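Local coordinates for protein EvdO1 (PDB 4XBZ) that probably catalyses an oxidative cyclization in orthosomycin antibiotic biosynthesis, as a metal-dependent oxygenase of the phytanoyl-CoA dioxygenase family, at residues Phe52-Val57 against Ile197-Tyr202; Leu58-Leu63 against Gly233-His238; Val178-Ile183 against His238-Leu243; Cys193-Pro198 against Ala225-Met230. All coordinates share one frame; numbering follows the deposited sequence.

Contact 1 (Phe52-Val57 against Ile197-Tyr202); sequences FRRQGV and IPESNY
Tyr202 reaches across to the C-terminal turn of helix 46-55 and sets its hydroxyl on the carbonyl of Arg53, with Tyr202 OH donating to Arg53 O at 2.6 Å. The hydroxyl stands above the carbonyl plane, 47° out of it, while the carbonyl oxygens of Arg53 and Arg54 both lie at the edge of the tyrosine ring, near its plane. CG of Tyr202 is anti to its own carbonyl carbon (chi1 -63°), which directs the ring's edge and hydroxyl to the helix end. A long, rigid phenol suits this place, since it reaches the helix end and still ends in a donor.

Two residues on, the carbonyl of Gln55 takes a backbone donor: Glu199 N donates to Gln55 O at 2.8 Å and nearly straight, 170°. Glu199 sits in a type II turn from Ile197 to Ser200, and the CB of Pro198, at the turn's other central position, meets Gln55 NE2 at 4.1 Å. Arg54 has CG anti to the backbone N and bends at chi3, bringing its guanidinium to the Glu199 carboxylate in a salt bridge whose exact geometry is doubtful; Glu199 OE1 is bonded to Glu310 N of the second subunit. Gly56 leaves the helix with positive phi, and Asn201 OD1 lies 3.5 Å from Gly56 CA, a spot with no space for a side chain. The amide nitrogen of Asn201 bonds to Gly174 O.

Carbonyls at the helix end thus receive donors from the loop, and the charged pair takes part in the subunit interface.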
loop_
_atom_site.group_PDB
_atom_site.type_symbol
_atom_site.label_atom_id
_atom_site.label_comp_id
_atom_site.label_asym_id
_atom_site.label_seq_id
_atom_site.Cartn_x
_atom_site.Cartn_y
_atom_site.Cartn_z
ATOM N N PHE A 52 -3.489 -4.622 8.070
ATOM C CA PHE A 52 -4.210 -4.805 6.805
ATOM C C PHE A 52 -3.342 -5.478 5.748
ATOM O O PHE A 52 -3.801 -6.396 5.074
ATOM C CB PHE A 52 -4.743 -3.499 6.231
ATOM C CG PHE A 52 -5.438 -3.690 4.912
ATOM C CD1 PHE A 52 -6.709 -4.254 4.864
ATOM C CD2 PHE A 52 -4.808 -3.356 3.723
ATOM C CE1 PHE A 52 -7.355 -4.466 3.640
ATOM C CE2 PHE A 52 -5.436 -3.557 2.504
ATOM C CZ PHE A 52 -6.715 -4.114 2.455
ATOM N N ARG A 53 -2.091 -5.038 5.609
ATOM C CA ARG A 53 -1.214 -5.614 4.590
ATOM C C ARG A 53 -0.985 -7.099 4.839
ATOM O O ARG A 53 -0.941 -7.901 3.909
ATOM C CB ARG A 53 0.134 -4.879 4.537
ATOM C CG ARG A 53 0.026 -3.412 4.140
ATOM C CD ARG A 53 0.591 -3.138 2.773
ATOM N NE ARG A 53 0.608 -1.709 2.457
ATOM C CZ ARG A 53 -0.294 -1.095 1.685
ATOM N NH1 ARG A 53 -1.315 -1.780 1.135
ATOM N NH2 ARG A 53 -0.181 0.209 1.456
ATOM N N ARG A 54 -0.853 -7.470 6.099
ATOM C CA ARG A 54 -0.498 -8.840 6.415
ATOM C C ARG A 54 -1.719 -9.756 6.450
ATOM O O ARG A 54 -1.704 -10.854 5.896
ATOM C CB ARG A 54 0.234 -8.908 7.759
ATOM C CG ARG A 54 0.792 -10.282 8.098
ATOM C CD ARG A 54 1.568 -10.219 9.414
ATOM N NE ARG A 54 0.675 -9.807 10.489
ATOM C CZ ARG A 54 -0.013 -10.654 11.248
ATOM N NH1 ARG A 54 0.132 -11.961 11.072
ATOM N NH2 ARG A 54 -0.835 -10.197 12.190
ATOM N N GLN A 55 -2.772 -9.319 7.117
ATOM C CA GLN A 55 -3.900 -10.209 7.322
ATOM C C GLN A 55 -4.909 -10.128 6.196
ATOM O O GLN A 55 -5.735 -11.019 6.045
ATOM C CB GLN A 55 -4.567 -9.915 8.661
ATOM C CG GLN A 55 -3.665 -10.249 9.837
ATOM C CD GLN A 55 -4.281 -9.887 11.152
ATOM O OE1 GLN A 55 -4.131 -8.761 11.630
ATOM N NE2 GLN A 55 -4.983 -10.840 11.761
ATOM N N GLY A 56 -4.831 -9.072 5.390
ATOM C CA GLY A 56 -5.756 -8.913 4.273
ATOM C C GLY A 56 -7.114 -8.385 4.699
ATOM O O GLY A 56 -8.078 -8.472 3.945
ATOM N N VAL A 57 -7.193 -7.818 5.897
ATOM C CA VAL A 57 -8.470 -7.387 6.444
ATOM C C VAL A 57 -8.250 -6.356 7.566
ATOM O O VAL A 57 -7.242 -6.402 8.270
ATOM C CB VAL A 57 -9.275 -8.624 6.948
ATOM C CG1 VAL A 57 -8.816 -9.053 8.326
ATOM C CG2 VAL A 57 -10.757 -8.366 6.928
ATOM N N ILE A 197 -10.329 -15.751 6.184
ATOM C CA ILE A 197 -9.085 -16.383 6.604
ATOM C C ILE A 197 -7.920 -15.400 6.483
ATOM O O ILE A 197 -7.439 -15.126 5.379
ATOM C CB ILE A 197 -8.800 -17.655 5.795
ATOM C CG1 ILE A 197 -9.950 -18.649 5.989
ATOM C CG2 ILE A 197 -7.449 -18.265 6.222
ATOM C CD1 ILE A 197 -9.931 -19.814 5.054
ATOM N N PRO A 198 -7.477 -14.859 7.625
ATOM C CA PRO A 198 -6.349 -13.914 7.649
ATOM C C PRO A 198 -5.145 -14.443 6.866
ATOM O O PRO A 198 -4.879 -15.641 6.912
ATOM C CB PRO A 198 -6.008 -13.790 9.142
ATOM C CG PRO A 198 -7.233 -14.239 9.864
ATOM C CD PRO A 198 -7.927 -15.238 8.980
ATOM N N GLU A 199 -4.472 -13.564 6.129
ATOM C CA GLU A 199 -3.248 -13.897 5.401
ATOM C C GLU A 199 -3.462 -14.857 4.237
ATOM O O GLU A 199 -2.502 -15.226 3.560
ATOM C CB GLU A 199 -2.187 -14.484 6.346
ATOM C CG GLU A 199 -1.898 -13.640 7.561
ATOM C CD GLU A 199 -0.759 -14.197 8.408
ATOM O OE1 GLU A 199 -0.307 -15.329 8.147
ATOM O OE2 GLU A 199 -0.295 -13.491 9.318
ATOM N N SER A 200 -4.701 -15.236 3.954
ATOM C CA SER A 200 -4.936 -16.059 2.765
ATOM C C SER A 200 -4.760 -15.221 1.502
ATOM O O SER A 200 -4.701 -15.764 0.398
ATOM C CB SER A 200 -6.330 -16.708 2.795
ATOM O OG SER A 200 -7.366 -15.744 2.902
ATOM N N ASN A 201 -4.666 -13.900 1.658
ATOM C CA ASN A 201 -4.322 -13.021 0.527
ATOM C C ASN A 201 -2.936 -13.296 -0.064
ATOM O O ASN A 201 -2.625 -12.783 -1.138
ATOM C CB ASN A 201 -4.399 -11.542 0.931
ATOM C CG ASN A 201 -3.809 -11.286 2.308
ATOM O OD1 ASN A 201 -4.205 -11.936 3.263
ATOM N ND2 ASN A 201 -2.857 -10.340 2.416
ATOM N N TYR A 202 -2.101 -14.080 0.620
ATOM C CA TYR A 202 -0.812 -14.466 0.031
ATOM C C TYR A 202 -0.726 -15.928 -0.448
ATOM O O TYR A 202 0.325 -16.370 -0.910
ATOM C CB TYR A 202 0.326 -14.201 1.025
ATOM C CG TYR A 202 0.502 -12.747 1.375
ATOM C CD1 TYR A 202 1.075 -11.854 0.467
ATOM C CD2 TYR A 202 0.108 -12.257 2.616
ATOM C CE1 TYR A 202 1.241 -10.513 0.784
ATOM C CE2 TYR A 202 0.278 -10.912 2.942
ATOM C CZ TYR A 202 0.842 -10.052 2.022
ATOM O OH TYR A 202 1.016 -8.723 2.334
#

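Contact 2 (Leu58-Leu63 against Gly233-His238); sequences LVVRGL and GDLLLH
Leu58 and Val60 each exchange two backbone hydrogen bonds with a partner on the antiparallel strand, Leu58 with Leu237 and Val60 with Leu235. Both are hydrogen-bonded pairs, and Val59 with Leu236 forms the non-hydrogen-bonded pair between them. Val60 N to Leu235 O is short and straight, 2.7 Å with an angle of 171°.

Apolar contacts cover both faces. On one, Leu58 and Leu237 run side by side, as do Val60 and Leu235, and Leu237 CD1 reaches both Leu58 CD2 (3.8 Å) and Val60 CG2 (3.7 Å). The CG of Leu237 is anti to its carbonyl carbon (chi1 -58°), which brings CD1 against both neighbours. Helix 125-134 and Phe52 pack over this face, so branched hydrocarbon side chains fit it well. On the other, Val59 CG2 meets Leu236 CD1 at 4.0 Å.

Polar bonds close the far end. Asp234 uses both oxygens across the strands: OD1 accepts from Gly62 N at 2.9 Å, nearly along the C-O axis, and OD2 takes Arg61 NH1 at 2.9 Å in a salt bridge. OD2 also accepts from Gln231 N. The arginine NH1 approaches from above the carboxylate plane, with the guanidinium and carboxylate planes 60° apart. Arg61 is also bonded to Val229 O and forms a salt bridge with Glu36. Gly62 has positive phi, which suits a residue without a side chain where the strand turns away.

Here strands 57-61 and 235-239 are neighbours in the larger sheet of the double-stranded beta-helix fold, the jelly-roll scaffold of this oxygenase superfamily.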
loop_
_atom_site.group_PDB
_atom_site.type_symbol
_atom_site.label_atom_id
_atom_site.label_comp_id
_atom_site.label_asym_id
_atom_site.label_seq_id
_atom_site.Cartn_x
_atom_site.Cartn_y
_atom_site.Cartn_z
ATOM N N LEU A 58 -9.171 -5.400 7.692
ATOM C CA LEU A 58 -9.109 -4.355 8.718
ATOM C C LEU A 58 -10.489 -3.782 9.028
ATOM O O LEU A 58 -11.208 -3.351 8.113
ATOM C CB LEU A 58 -8.182 -3.207 8.285
ATOM C CG LEU A 58 -8.166 -2.000 9.223
ATOM C CD1 LEU A 58 -7.565 -2.396 10.565
ATOM C CD2 LEU A 58 -7.439 -0.789 8.637
ATOM N N VAL A 59 -10.852 -3.780 10.314
ATOM C CA VAL A 59 -12.081 -3.136 10.787
ATOM C C VAL A 59 -11.829 -1.686 11.162
ATOM O O VAL A 59 -10.908 -1.380 11.918
ATOM C CB VAL A 59 -12.682 -3.842 12.025
ATOM C CG1 VAL A 59 -13.805 -3.005 12.629
ATOM C CG2 VAL A 59 -13.188 -5.207 11.666
ATOM N N VAL A 60 -12.654 -0.799 10.623
ATOM C CA VAL A 60 -12.621 0.610 10.977
ATOM C C VAL A 60 -13.917 0.992 11.706
ATOM O O VAL A 60 -14.997 1.024 11.083
ATOM C CB VAL A 60 -12.461 1.483 9.734
ATOM C CG1 VAL A 60 -12.525 2.955 10.109
ATOM C CG2 VAL A 60 -11.150 1.146 9.004
ATOM N N ARG A 61 -13.818 1.275 13.006
ATOM C CA ARG A 61 -14.993 1.623 13.819
ATOM C C ARG A 61 -15.366 3.096 13.682
ATOM O O ARG A 61 -14.492 3.951 13.564
ATOM C CB ARG A 61 -14.762 1.310 15.306
ATOM C CG ARG A 61 -14.420 -0.134 15.622
ATOM C CD ARG A 61 -15.558 -1.091 15.323
ATOM N NE ARG A 61 -15.214 -2.448 15.765
ATOM C CZ ARG A 61 -15.945 -3.535 15.523
ATOM N NH1 ARG A 61 -17.087 -3.443 14.837
ATOM N NH2 ARG A 61 -15.524 -4.722 15.964
ATOM N N GLY A 62 -16.667 3.381 13.697
ATOM C CA GLY A 62 -17.158 4.753 13.695
ATOM C C GLY A 62 -16.778 5.639 12.517
ATOM O O GLY A 62 -16.473 6.818 12.701
ATOM N N LEU A 63 -16.799 5.086 11.308
ATOM C CA LEU A 63 -16.504 5.872 10.111
ATOM C C LEU A 63 -17.501 7.019 9.944
ATOM O O LEU A 63 -17.119 8.151 9.661
ATOM C CB LEU A 63 -16.507 4.987 8.859
ATOM C CG LEU A 63 -16.359 5.747 7.535
ATOM C CD1 LEU A 63 -14.982 6.349 7.397
ATOM C CD2 LEU A 63 -16.695 4.861 6.333
ATOM N N GLY A 233 -22.614 1.757 10.480
ATOM C CA GLY A 233 -21.684 2.867 10.314
ATOM C C GLY A 233 -20.222 2.490 10.464
ATOM O O GLY A 233 -19.338 3.340 10.321
ATOM N N ASP A 234 -19.963 1.224 10.788
ATOM C CA ASP A 234 -18.596 0.700 10.803
ATOM C C ASP A 234 -18.199 0.317 9.398
ATOM O O ASP A 234 -19.059 0.140 8.541
ATOM C CB ASP A 234 -18.459 -0.527 11.702
ATOM C CG ASP A 234 -18.437 -0.185 13.159
ATOM O OD1 ASP A 234 -18.245 1.004 13.506
ATOM O OD2 ASP A 234 -18.595 -1.128 13.962
ATOM N N LEU A 235 -16.896 0.133 9.197
ATOM C CA LEU A 235 -16.323 -0.117 7.882
ATOM C C LEU A 235 -15.405 -1.335 7.868
ATOM O O LEU A 235 -14.435 -1.411 8.632
ATOM C CB LEU A 235 -15.557 1.127 7.410
ATOM C CG LEU A 235 -14.560 0.918 6.265
ATOM C CD1 LEU A 235 -15.254 0.630 4.948
ATOM C CD2 LEU A 235 -13.591 2.097 6.145
ATOM N N LEU A 236 -15.714 -2.290 7.005
ATOM C CA LEU A 236 -14.820 -3.421 6.800
ATOM C C LEU A 236 -14.014 -3.257 5.498
ATOM O O LEU A 236 -14.567 -3.137 4.403
ATOM C CB LEU A 236 -15.591 -4.748 6.779
ATOM C CG LEU A 236 -14.702 -5.993 6.616
ATOM C CD1 LEU A 236 -13.851 -6.213 7.851
ATOM C CD2 LEU A 236 -15.506 -7.250 6.288
ATOM N N LEU A 237 -12.695 -3.235 5.653
ATOM C CA LEU A 237 -11.757 -3.215 4.540
ATOM C C LEU A 237 -11.280 -4.630 4.296
ATOM O O LEU A 237 -10.758 -5.278 5.218
ATOM C CB LEU A 237 -10.567 -2.295 4.849
ATOM C CG LEU A 237 -10.966 -0.851 5.172
ATOM C CD1 LEU A 237 -9.832 -0.068 5.817
ATOM C CD2 LEU A 237 -11.480 -0.154 3.911
ATOM N N HIS A 238 -11.458 -5.136 3.078
ATOM C CA HIS A 238 -10.826 -6.409 2.778
ATOM C C HIS A 238 -10.164 -6.466 1.406
ATOM O O HIS A 238 -10.623 -5.894 0.411
ATOM C CB HIS A 238 -11.825 -7.575 2.992
ATOM C CG HIS A 238 -12.722 -7.889 1.832
ATOM N ND1 HIS A 238 -14.047 -7.502 1.796
ATOM C CD2 HIS A 238 -12.528 -8.660 0.736
ATOM C CE1 HIS A 238 -14.614 -7.974 0.697
ATOM N NE2 HIS A 238 -13.712 -8.678 0.034
#

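Contact 3 (Val178-Ile183 against His238-Leu243)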
loop_
_atom_site.group_PDB
_atom_site.type_symbol
_atom_site.label_atom_id
_atom_site.label_comp_id
_atom_site.label_asym_id
_atom_site.label_seq_id
_atom_site.Cartn_x
_atom_site.Cartn_y
_atom_site.Cartn_z
ATOM N N VAL A 178 -5.815 -3.657 -4.221
ATOM C CA VAL A 178 -7.180 -3.747 -4.713
ATOM C C VAL A 178 -8.091 -4.116 -3.546
ATOM O O VAL A 178 -7.989 -5.198 -2.972
ATOM C CB VAL A 178 -7.320 -4.787 -5.841
ATOM C CG1 VAL A 178 -8.758 -4.856 -6.319
ATOM C CG2 VAL A 178 -6.367 -4.445 -6.986
ATOM N N ILE A 179 -8.978 -3.200 -3.192
ATOM C CA ILE A 179 -9.645 -3.253 -1.903
ATOM C C ILE A 179 -11.157 -3.012 -2.011
ATOM O O ILE A 179 -11.613 -2.087 -2.693
ATOM C CB ILE A 179 -9.034 -2.213 -0.934
ATOM C CG1 ILE A 179 -7.519 -2.412 -0.804
ATOM C CG2 ILE A 179 -9.735 -2.259 0.434
ATOM C CD1 ILE A 179 -6.860 -1.452 0.168
ATOM N N ASP A 180 -11.906 -3.874 -1.332
ATOM C CA ASP A 180 -13.326 -3.684 -1.049
ATOM C C ASP A 180 -13.548 -2.924 0.256
ATOM O O ASP A 180 -13.084 -3.355 1.311
ATOM C CB ASP A 180 -14.022 -5.033 -0.939
ATOM C CG ASP A 180 -14.727 -5.417 -2.192
ATOM O OD1 ASP A 180 -15.232 -4.506 -2.882
ATOM O OD2 ASP A 180 -14.772 -6.626 -2.486
ATOM N N ALA A 181 -14.255 -1.803 0.193
ATOM C CA ALA A 181 -14.688 -1.133 1.410
ATOM C C ALA A 181 -16.167 -1.417 1.618
ATOM O O ALA A 181 -17.006 -1.040 0.788
ATOM C CB ALA A 181 -14.434 0.346 1.339
ATOM N N GLY A 182 -16.475 -2.098 2.718
ATOM C CA GLY A 182 -17.837 -2.482 3.039
ATOM C C GLY A 182 -18.347 -1.601 4.150
ATOM O O GLY A 182 -17.867 -1.684 5.280
ATOM N N ILE A 183 -19.298 -0.733 3.822
ATOM C CA ILE A 183 -19.883 0.164 4.811
ATOM C C ILE A 183 -21.234 -0.393 5.289
ATOM O O ILE A 183 -22.160 -0.610 4.502
ATOM C CB ILE A 183 -20.025 1.562 4.234
ATOM C CG1 ILE A 183 -18.666 1.992 3.684
ATOM C CG2 ILE A 183 -20.523 2.536 5.284
ATOM C CD1 ILE A 183 -18.643 3.364 3.059
ATOM N N HIS A 238 -11.458 -5.136 3.078
ATOM C CA HIS A 238 -10.826 -6.409 2.778
ATOM C C HIS A 238 -10.164 -6.466 1.406
ATOM O O HIS A 238 -10.623 -5.894 0.411
ATOM C CB HIS A 238 -11.825 -7.575 2.992
ATOM C CG HIS A 238 -12.722 -7.889 1.832
ATOM N ND1 HIS A 238 -14.047 -7.502 1.796
ATOM C CD2 HIS A 238 -12.528 -8.660 0.736
ATOM C CE1 HIS A 238 -14.614 -7.974 0.697
ATOM N NE2 HIS A 238 -13.712 -8.678 0.034
ATOM N N ASN A 239 -9.010 -7.117 1.428
ATOM C CA ASN A 239 -8.248 -7.488 0.258
ATOM C C ASN A 239 -9.050 -8.501 -0.540
ATOM O O ASN A 239 -9.536 -9.478 0.033
ATOM C CB ASN A 239 -6.913 -8.069 0.704
ATOM C CG ASN A 239 -5.957 -8.311 -0.435
ATOM O OD1 ASN A 239 -6.351 -8.614 -1.562
ATOM N ND2 ASN A 239 -4.670 -8.209 -0.130
ATOM N N ILE A 240 -9.192 -8.273 -1.844
ATOM C CA ILE A 240 -10.004 -9.157 -2.684
ATOM C C ILE A 240 -9.425 -10.577 -2.758
ATOM O O ILE A 240 -10.126 -11.513 -3.150
ATOM C CB ILE A 240 -10.153 -8.596 -4.123
ATOM C CG1 ILE A 240 -8.773 -8.304 -4.717
ATOM C CG2 ILE A 240 -11.003 -7.322 -4.119
ATOM C CD1 ILE A 240 -8.643 -8.629 -6.159
ATOM N N LEU A 241 -8.156 -10.727 -2.379
ATOM C CA LEU A 241 -7.488 -12.029 -2.373
ATOM C C LEU A 241 -7.684 -12.778 -1.042
ATOM O O LEU A 241 -7.304 -13.951 -0.903
ATOM C CB LEU A 241 -5.981 -11.857 -2.649
ATOM C CG LEU A 241 -5.565 -11.228 -3.987
ATOM C CD1 LEU A 241 -4.037 -11.144 -4.169
ATOM C CD2 LEU A 241 -6.187 -12.008 -5.110
ATOM N N THR A 242 -8.244 -12.094 -0.045
ATOM C CA THR A 242 -8.552 -12.767 1.211
ATOM C C THR A 242 -9.774 -13.651 1.027
ATOM O O THR A 242 -10.836 -13.174 0.631
ATOM C CB THR A 242 -8.808 -11.788 2.358
ATOM O OG1 THR A 242 -7.708 -10.875 2.461
ATOM C CG2 THR A 242 -8.978 -12.551 3.675
ATOM N N LEU A 243 -9.602 -14.940 1.299
ATOM C CA LEU A 243 -10.697 -15.904 1.274
ATOM C C LEU A 243 -11.762 -15.528 2.302
ATOM O O LEU A 243 -11.449 -15.307 3.472
ATOM C CB LEU A 243 -10.171 -17.319 1.537
ATOM C CG LEU A 243 -11.129 -18.442 1.141
ATOM C CD1 LEU A 243 -11.371 -18.412 -0.357
ATOM C CD2 LEU A 243 -10.596 -19.804 1.570
HETATM O O HOH W 1 -5.724 -6.542 -3.223
#
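Asp180 and His238 are paired on adjacent antiparallel strands of the double-stranded beta-helix, whose nickel ion lies about 5 Å from the histidine side chain. The tight part is here. Asp180 N to His238 O and His238 N to Asp180 O, each 3.0 Å, make a hydrogen-bonded pair, and the two side chains run side by side. The CB of Asp180 sits over the imidazole face, 3.7 Å from the ring centroid, a CH-pi contact. With chi1 at 85°, His238 holds its ring between its own backbone N and carbonyl carbon, turned toward the aspartate. Its NE2 is hydrogen-bonded to OD2 of Asp162, one of the nickel ligands, so His238 belongs to the second shell; a flat ring with a polar edge serves both roles.

Beyond Asn239 the strands part. Ile240 N reaches Val178 O through only a weak 3.5 Å bond, although Val178 CG1 and Ile240 CD1 still pack. Asn239 suits the turn that follows because its carboxamide can accept from the backbone two residues on: OD1 takes Leu241 N in an Asx turn. A water bridges this end, lying 2.6 Å from Val178 O and 2.7 Å from Asn239 OD1.

Contact 4 (Cys193-Pro198 against Ala225-Met230); sequences CVWCIP and AVPAVM
Pro227 lays its CB squarely over the six-membered ring of Trp195, 3.4 Å from the centroid and only 5° off the ring normal. This CH-pi contact pairs a broad electron-rich face with a compact ring whose C-H groups are slightly polarised. With CG anti to the carbonyl carbon (chi1 -63°), the indole swings over the neighbouring strand, and its edge, near the ring plane, comes to Ala225 O.

Around this pair, Cys193 SG touches the same Pro227 CB at 3.8 Å. On the opposite face of the strands Cys196 SG meets Val226 CG2 at 3.9 Å, and Pro198 CG presses on that methyl at 3.6 Å. These compact apolar groups, a thiol, a valine methyl and a proline ring, pack chiefly by dispersion.

The backbone sets these positions. Cys196 and Val226 form an antiparallel hydrogen-bonded pair, with Val226 N to Cys196 O at 2.9 Å, and Trp195 and Pro227 make the non-hydrogen-bonded pair beside it, a site where proline's missing N-H costs no bond across the strands. At the far end a water links Val194 N to Ala228 O.

Farther out, Trp220 meets Trp195 edge-to-face, and Trp159 of strand 157-160 packs on it too. Strand 226-228 is one of the two outermost strands of the smaller sheet in this chain, and its hold on strand 194-196 combines backbone bonds with dispersion and CH-pi attraction, involving no charged side chain.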
loop_
_atom_site.group_PDB
_atom_site.type_symbol
_atom_site.label_atom_id
_atom_site.label_comp_id
_atom_site.label_asym_id
_atom_site.label_seq_id
_atom_site.Cartn_x
_atom_site.Cartn_y
_atom_site.Cartn_z
ATOM N N CYS A 193 -22.669 -12.631 10.086
ATOM C CA CYS A 193 -21.605 -11.722 9.644
ATOM C C CYS A 193 -20.660 -12.396 8.650
ATOM O O CYS A 193 -20.817 -13.583 8.342
ATOM C CB CYS A 193 -20.794 -11.193 10.841
ATOM S SG CYS A 193 -19.754 -12.434 11.737
ATOM N N VAL A 194 -19.684 -11.630 8.153
ATOM C CA VAL A 194 -18.662 -12.154 7.249
ATOM C C VAL A 194 -17.534 -12.802 8.028
ATOM O O VAL A 194 -17.138 -12.303 9.087
ATOM C CB VAL A 194 -18.036 -11.047 6.354
ATOM C CG1 VAL A 194 -17.151 -11.666 5.290
ATOM C CG2 VAL A 194 -19.107 -10.195 5.718
ATOM N N TRP A 195 -16.999 -13.896 7.494
ATOM C CA TRP A 195 -15.816 -14.519 8.077
ATOM C C TRP A 195 -14.696 -14.521 7.038
ATOM O O TRP A 195 -14.940 -14.560 5.838
ATOM C CB TRP A 195 -16.108 -15.947 8.555
ATOM C CG TRP A 195 -17.130 -16.038 9.662
ATOM C CD1 TRP A 195 -18.476 -15.863 9.546
ATOM C CD2 TRP A 195 -16.886 -16.346 11.043
ATOM N NE1 TRP A 195 -19.084 -16.029 10.761
ATOM C CE2 TRP A 195 -18.134 -16.323 11.701
ATOM C CE3 TRP A 195 -15.738 -16.628 11.788
ATOM C CZ2 TRP A 195 -18.267 -16.575 13.067
ATOM C CZ3 TRP A 195 -15.870 -16.875 13.145
ATOM C CH2 TRP A 195 -17.127 -16.854 13.770
ATOM N N CYS A 196 -13.459 -14.473 7.490
ATOM C CA CYS A 196 -12.381 -14.536 6.525
ATOM C C CYS A 196 -11.183 -15.271 7.081
ATOM O O CYS A 196 -11.040 -15.409 8.299
ATOM C CB CYS A 196 -11.987 -13.134 6.085
ATOM S SG CYS A 196 -11.460 -12.123 7.431
ATOM N N ILE A 197 -10.329 -15.751 6.184
ATOM C CA ILE A 197 -9.085 -16.383 6.604
ATOM C C ILE A 197 -7.920 -15.400 6.483
ATOM O O ILE A 197 -7.439 -15.126 5.379
ATOM C CB ILE A 197 -8.800 -17.655 5.795
ATOM C CG1 ILE A 197 -9.950 -18.649 5.989
ATOM C CG2 ILE A 197 -7.449 -18.265 6.222
ATOM C CD1 ILE A 197 -9.931 -19.814 5.054
ATOM N N PRO A 198 -7.477 -14.859 7.625
ATOM C CA PRO A 198 -6.349 -13.914 7.649
ATOM C C PRO A 198 -5.145 -14.443 6.866
ATOM O O PRO A 198 -4.879 -15.641 6.912
ATOM C CB PRO A 198 -6.008 -13.790 9.142
ATOM C CG PRO A 198 -7.233 -14.239 9.864
ATOM C CD PRO A 198 -7.927 -15.238 8.980
ATOM N N ALA A 225 -10.650 -19.253 10.787
ATOM C CA ALA A 225 -11.266 -18.030 10.276
ATOM C C ALA A 225 -11.588 -17.046 11.404
ATOM O O ALA A 225 -11.709 -17.420 12.562
ATOM C CB ALA A 225 -12.531 -18.362 9.494
ATOM N N VAL A 226 -11.722 -15.776 11.063
ATOM C CA VAL A 226 -12.107 -14.790 12.061
ATOM C C VAL A 226 -13.351 -14.062 11.577
ATOM O O VAL A 226 -13.543 -13.883 10.374
ATOM C CB VAL A 226 -10.970 -13.781 12.350
ATOM C CG1 VAL A 226 -9.844 -14.467 13.091
ATOM C CG2 VAL A 226 -10.458 -13.174 11.065
ATOM N N PRO A 227 -14.216 -13.663 12.518
ATOM C CA PRO A 227 -15.464 -13.013 12.126
ATOM C C PRO A 227 -15.300 -11.507 12.053
ATOM O O PRO A 227 -14.486 -10.905 12.765
ATOM C CB PRO A 227 -16.425 -13.404 13.249
ATOM C CG PRO A 227 -15.520 -13.482 14.469
ATOM C CD PRO A 227 -14.136 -13.879 13.978
ATOM N N ALA A 228 -16.097 -10.904 11.193
ATOM C CA ALA A 228 -16.100 -9.472 11.056
ATOM C C ALA A 228 -17.327 -8.898 11.762
ATOM O O ALA A 228 -18.384 -8.736 11.138
ATOM C CB ALA A 228 -16.085 -9.102 9.582
ATOM N N VAL A 229 -17.182 -8.582 13.053
ATOM C CA VAL A 229 -18.327 -8.199 13.881
ATOM C C VAL A 229 -18.576 -6.692 13.883
ATOM O O VAL A 229 -17.782 -5.909 14.398
ATOM C CB VAL A 229 -18.161 -8.693 15.339
ATOM C CG1 VAL A 229 -19.341 -8.220 16.203
ATOM C CG2 VAL A 229 -18.050 -10.213 15.373
ATOM N N MET A 230 -19.721 -6.302 13.329
ATOM C CA MET A 230 -19.958 -4.920 12.898
ATOM C C MET A 230 -21.173 -4.217 13.506
ATOM O O MET A 230 -22.275 -4.782 13.561
ATOM C CB MET A 230 -20.121 -4.894 11.373
ATOM C CG MET A 230 -19.037 -5.636 10.668
ATOM S SD MET A 230 -17.519 -4.705 10.801
ATOM C CE MET A 230 -16.356 -5.949 10.395
HETATM O O HOH W 2 -19.423 -9.004 8.668
#

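Contacts 2 and 3 are buried and lie in the larger sheet, sharing strand 235-239 and His238; contacts 1 and 4 are partly buried and sit farther from the chain's centre. Contact 4 belongs to the smaller sheet, and contact 1 continues from it through Ile197 and Pro198 to the end of helix 46-55. Chemistry follows place: contact 2 is chiefly aliphatic with a charged end, contact 3 brings polar groups near the nickel, contact 4 relies on an aromatic face, and contact 1 satisfies helix carbonyls near the second subunit. Probable hydrogen bonds tie them together: Gly56 O with Thr242 OG1, between contacts 1 and 3, and Leu243 O with Ile197 N, between 3 and 4.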